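Local coordinates for protein DR hemagglutinin structural subunit (Escherichia coli, PDB 1UT1) that forms adhesive fimbriae of uropathogenic strains that bind the Dr blood group antigen, mediating adherence to the upper urinary tract and mannose-resistant agglutination of human erythrocytes, at residues L44-V55 against G119-T130. The protein carries 3 engineered substitutions. Sequence-based numbering, arbitrary orientation.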
loop_
_atom_site.group_PDB
_atom_site.type_symbol
_atom_site.label_atom_id
_atom_site.label_comp_id
_atom_site.label_asym_id
_atom_site.label_seq_id
_atom_site.Cartn_x
_atom_site.Cartn_y
_atom_site.Cartn_z
ATOM N N LEU A 44 1.227 5.636 25.544
ATOM C CA LEU A 44 1.286 6.953 24.959
ATOM C C LEU A 44 1.608 8.008 26.007
ATOM O O LEU A 44 0.900 8.986 26.148
ATOM C CB LEU A 44 0.005 7.283 24.189
ATOM C CG LEU A 44 -0.320 6.250 23.081
ATOM C CD1 LEU A 44 -1.690 6.608 22.452
ATOM C CD2 LEU A 44 0.776 6.271 22.021
ATOM N N THR A 45 2.718 7.788 26.709
ATOM C CA THR A 45 3.173 8.708 27.746
ATOM C C THR A 45 3.958 9.874 27.130
ATOM O O THR A 45 4.260 9.886 25.927
ATOM C CB THR A 45 4.024 7.973 28.778
ATOM O OG1 THR A 45 5.184 7.423 28.137
ATOM C CG2 THR A 45 3.208 6.840 29.418
ATOM N N ASP A 46 4.187 10.915 27.928
ATOM C CA ASP A 46 4.839 12.116 27.415
ATOM C C ASP A 46 6.233 11.788 26.864
ATOM O O ASP A 46 7.033 11.092 27.522
ATOM C CB ASP A 46 4.944 13.168 28.504
ATOM C CG ASP A 46 5.431 14.515 27.979
ATOM O OD1 ASP A 46 5.904 15.332 28.814
ATOM O OD2 ASP A 46 5.283 14.793 26.774
ATOM N N ALA A 47 6.483 12.249 25.642
ATOM C CA ALA A 47 7.738 11.991 24.914
ATOM C C ALA A 47 7.960 10.551 24.433
ATOM O O ALA A 47 9.071 10.202 23.977
ATOM C CB ALA A 47 8.971 12.527 25.709
ATOM N N ALA A 48 6.939 9.691 24.534
ATOM C CA ALA A 48 7.106 8.323 24.064
ATOM C C ALA A 48 7.412 8.383 22.576
ATOM O O ALA A 48 6.791 9.150 21.836
ATOM C CB ALA A 48 5.890 7.518 24.306
ATOM N N PRO A 49 8.370 7.582 22.129
ATOM C CA PRO A 49 8.761 7.647 20.723
ATOM C C PRO A 49 7.750 6.940 19.848
ATOM O O PRO A 49 7.262 5.872 20.176
ATOM C CB PRO A 49 10.103 6.898 20.704
ATOM C CG PRO A 49 9.957 5.876 21.846
ATOM C CD PRO A 49 9.059 6.488 22.865
ATOM N N ILE A 50 7.370 7.603 18.772
ATOM C CA ILE A 50 6.493 6.992 17.764
ATOM C C ILE A 50 7.370 6.319 16.720
ATOM O O ILE A 50 7.179 5.142 16.425
ATOM C CB ILE A 50 5.550 8.008 17.129
ATOM C CG1 ILE A 50 4.628 8.624 18.195
ATOM C CG2 ILE A 50 4.676 7.319 16.041
ATOM C CD1 ILE A 50 3.656 7.644 18.799
ATOM N N GLY A 51 8.417 7.008 16.268
ATOM C CA GLY A 51 9.383 6.365 15.379
ATOM C C GLY A 51 10.332 7.399 14.799
ATOM O O GLY A 51 10.104 8.586 14.906
ATOM N N PRO A 52 11.410 6.932 14.195
ATOM C CA PRO A 52 12.338 7.816 13.524
ATOM C C PRO A 52 11.911 8.010 12.060
ATOM O O PRO A 52 11.320 7.119 11.442
ATOM C CB PRO A 52 13.663 7.010 13.553
ATOM C CG PRO A 52 13.177 5.546 13.408
ATOM C CD PRO A 52 11.829 5.503 14.138
ATOM N N VAL A 53 12.355 9.114 11.474
ATOM C CA VAL A 53 12.199 9.332 10.019
ATOM C C VAL A 53 13.566 9.767 9.510
ATOM O O VAL A 53 14.092 10.795 9.959
ATOM C CB VAL A 53 11.164 10.441 9.727
ATOM C CG1 VAL A 53 11.066 10.691 8.235
ATOM C CG2 VAL A 53 9.786 10.054 10.292
ATOM N N THR A 54 14.163 8.980 8.608
ATOM C CA THR A 54 15.475 9.340 8.087
ATOM C C THR A 54 15.316 10.378 6.966
ATOM O O THR A 54 14.340 10.353 6.195
ATOM C CB THR A 54 16.248 8.106 7.569
ATOM O OG1 THR A 54 15.488 7.491 6.529
ATOM C CG2 THR A 54 16.455 7.094 8.702
ATOM N N VAL A 55 16.227 11.338 6.933
ATOM C CA VAL A 55 16.154 12.386 5.908
ATOM C C VAL A 55 17.514 12.520 5.263
ATOM O O VAL A 55 18.542 12.558 5.944
ATOM C CB VAL A 55 15.767 13.758 6.514
ATOM C CG1 VAL A 55 15.863 14.901 5.437
ATOM C CG2 VAL A 55 14.375 13.699 7.134
ATOM N N GLY A 119 20.096 13.392 8.248
ATOM C CA GLY A 119 19.941 13.140 9.668
ATOM C C GLY A 119 18.705 12.295 9.980
ATOM O O GLY A 119 18.117 11.648 9.117
ATOM N N ILE A 120 18.362 12.281 11.243
ATOM C CA ILE A 120 17.263 11.475 11.738
ATOM C C ILE A 120 16.330 12.434 12.441
ATOM O O ILE A 120 16.768 13.250 13.248
ATOM C CB ILE A 120 17.787 10.472 12.791
ATOM C CG1 ILE A 120 18.833 9.530 12.171
ATOM C CG2 ILE A 120 16.621 9.675 13.403
ATOM C CD1 ILE A 120 19.662 8.763 13.201
ATOM N N ILE A 121 15.056 12.377 12.085
ATOM C CA ILE A 121 14.031 13.175 12.746
ATOM C C ILE A 121 13.245 12.190 13.634
ATOM O O ILE A 121 12.782 11.163 13.160
ATOM C CB ILE A 121 13.034 13.742 11.705
ATOM C CG1 ILE A 121 13.717 14.752 10.759
ATOM C CG2 ILE A 121 11.810 14.357 12.409
ATOM C CD1 ILE A 121 14.099 16.004 11.397
ATOM N N GLY A 122 13.135 12.487 14.916
ATOM C CA GLY A 122 12.351 11.661 15.827
ATOM C C GLY A 122 10.941 12.258 15.943
ATOM O O GLY A 122 10.773 13.479 15.996
ATOM N N ILE A 123 9.948 11.391 16.014
ATOM C CA ILE A 123 8.560 11.818 16.214
ATOM C C ILE A 123 8.195 11.288 17.620
ATOM O O ILE A 123 8.347 10.076 17.877
ATOM C CB ILE A 123 7.634 11.122 15.211
ATOM C CG1 ILE A 123 8.084 11.384 13.753
ATOM C CG2 ILE A 123 6.175 11.591 15.428
ATOM C CD1 ILE A 123 8.204 12.879 13.381
ATOM N N TYR A 124 7.730 12.174 18.516
ATOM C CA TYR A 124 7.454 11.775 19.908
ATOM C C TYR A 124 6.091 12.254 20.338
ATOM O O TYR A 124 5.651 13.339 19.962
ATOM C CB TYR A 124 8.497 12.431 20.846
ATOM C CG TYR A 124 9.926 12.178 20.433
ATOM C CD1 TYR A 124 10.601 11.030 20.873
ATOM C CD2 TYR A 124 10.546 12.991 19.488
ATOM C CE1 TYR A 124 11.923 10.788 20.487
ATOM C CE2 TYR A 124 11.888 12.758 19.088
ATOM C CZ TYR A 124 12.556 11.641 19.600
ATOM O OH TYR A 124 13.848 11.357 19.161
ATOM N N VAL A 125 5.473 11.512 21.241
ATOM C CA VAL A 125 4.181 11.946 21.794
ATOM C C VAL A 125 4.388 13.272 22.549
ATOM O O VAL A 125 5.312 13.409 23.334
ATOM C CB VAL A 125 3.611 10.847 22.741
ATOM C CG1 VAL A 125 2.369 11.356 23.497
ATOM C CG2 VAL A 125 3.263 9.582 21.924
ATOM N N ASP A 126 3.552 14.266 22.269
ATOM C CA ASP A 126 3.673 15.574 22.942
ATOM C C ASP A 126 2.577 15.696 24.023
ATOM O O ASP A 126 1.441 16.016 23.707
ATOM C CB ASP A 126 3.500 16.719 21.926
ATOM C CG ASP A 126 3.652 18.110 22.576
ATOM O OD1 ASP A 126 4.141 18.203 23.739
ATOM O OD2 ASP A 126 3.170 19.086 21.979
ATOM N N GLY A 127 2.942 15.438 25.272
ATOM C CA GLY A 127 1.986 15.464 26.391
ATOM C C GLY A 127 1.366 14.068 26.485
ATOM O O GLY A 127 1.100 13.439 25.451
ATOM N N GLN A 128 1.214 13.549 27.709
ATOM C CA GLN A 128 0.658 12.208 27.887
ATOM C C GLN A 128 -0.708 12.154 27.225
ATOM O O GLN A 128 -1.540 13.078 27.381
ATOM C CB GLN A 128 0.616 11.786 29.379
ATOM C CG GLN A 128 -0.483 12.425 30.194
ATOM C CD GLN A 128 -1.816 11.677 30.050
ATOM O OE1 GLN A 128 -1.867 10.601 29.459
ATOM N NE2 GLN A 128 -2.906 12.261 30.587
ATOM N N GLN A 129 -0.910 11.132 26.392
ATOM C CA GLN A 129 -2.185 10.988 25.675
ATOM C C GLN A 129 -2.717 9.568 25.820
ATOM O O GLN A 129 -3.067 8.895 24.837
ATOM C CB GLN A 129 -2.038 11.432 24.207
ATOM C CG GLN A 129 -1.917 12.953 24.072
ATOM C CD GLN A 129 -1.420 13.393 22.697
ATOM O OE1 GLN A 129 -2.191 13.486 21.756
ATOM N NE2 GLN A 129 -0.125 13.686 22.591
ATOM N N THR A 130 -2.733 9.107 27.076
ATOM C CA THR A 130 -3.124 7.747 27.405
ATOM C C THR A 130 -4.617 7.417 27.236
ATOM O O THR A 130 -5.026 6.278 27.463
ATOM C CB THR A 130 -2.652 7.337 28.822
ATOM O OG1 THR A 130 -3.229 8.210 29.786
ATOM C CG2 THR A 130 -1.135 7.375 28.935
#
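Val125 is held through its backbone by Ala48 and Ala47 and packs through both methyls against 44-55. Its N-H gives a straight bond to Ala48 O, in the carbonyl plane (2.8 Å, 170°), and its own O accepts Ala47 N. With the side chain turned so that CG1 lies anti to the backbone N (chi1 172°), CG1 settles 3.4 Å from Thr45 O, while CG2 meets Ala48 CB and Leu44 CD2, both at 4.1 Å. On the face bearing Pro49, the Tyr124 ring turns an edge to Ala47 O, 3.6 Å from CD1, and is paired on the neighbouring strand with Arg95 in a cation-pi contact.

The strands illustrate antiparallel pairing interrupted by a classic beta bulge: Ile50 and Gly51 both face Ile123, whose O takes a good bond from Ile50 N and a weak one from Gly51 N. Beyond it, regular pairing resumes, and Val55 CG2 packs obliquely on Ile121 CG1 at 3.8 Å. The pairing joins strand 49-58, within the predicted receptor-binding region, to strand 118-125, whose other edge pairs with 89-96.

At the other end a type II turn, Thr45 to Ala48, presents Asp46, whose OD2 receives Gly127 N from above the carboxylate plane (2.9 Å). Gln129 N bonds Leu44 O nearly head-on, and Gln129 OE1 is held by Tyr91 N. Outward, strand 16-25 backs Ile50 and Val53.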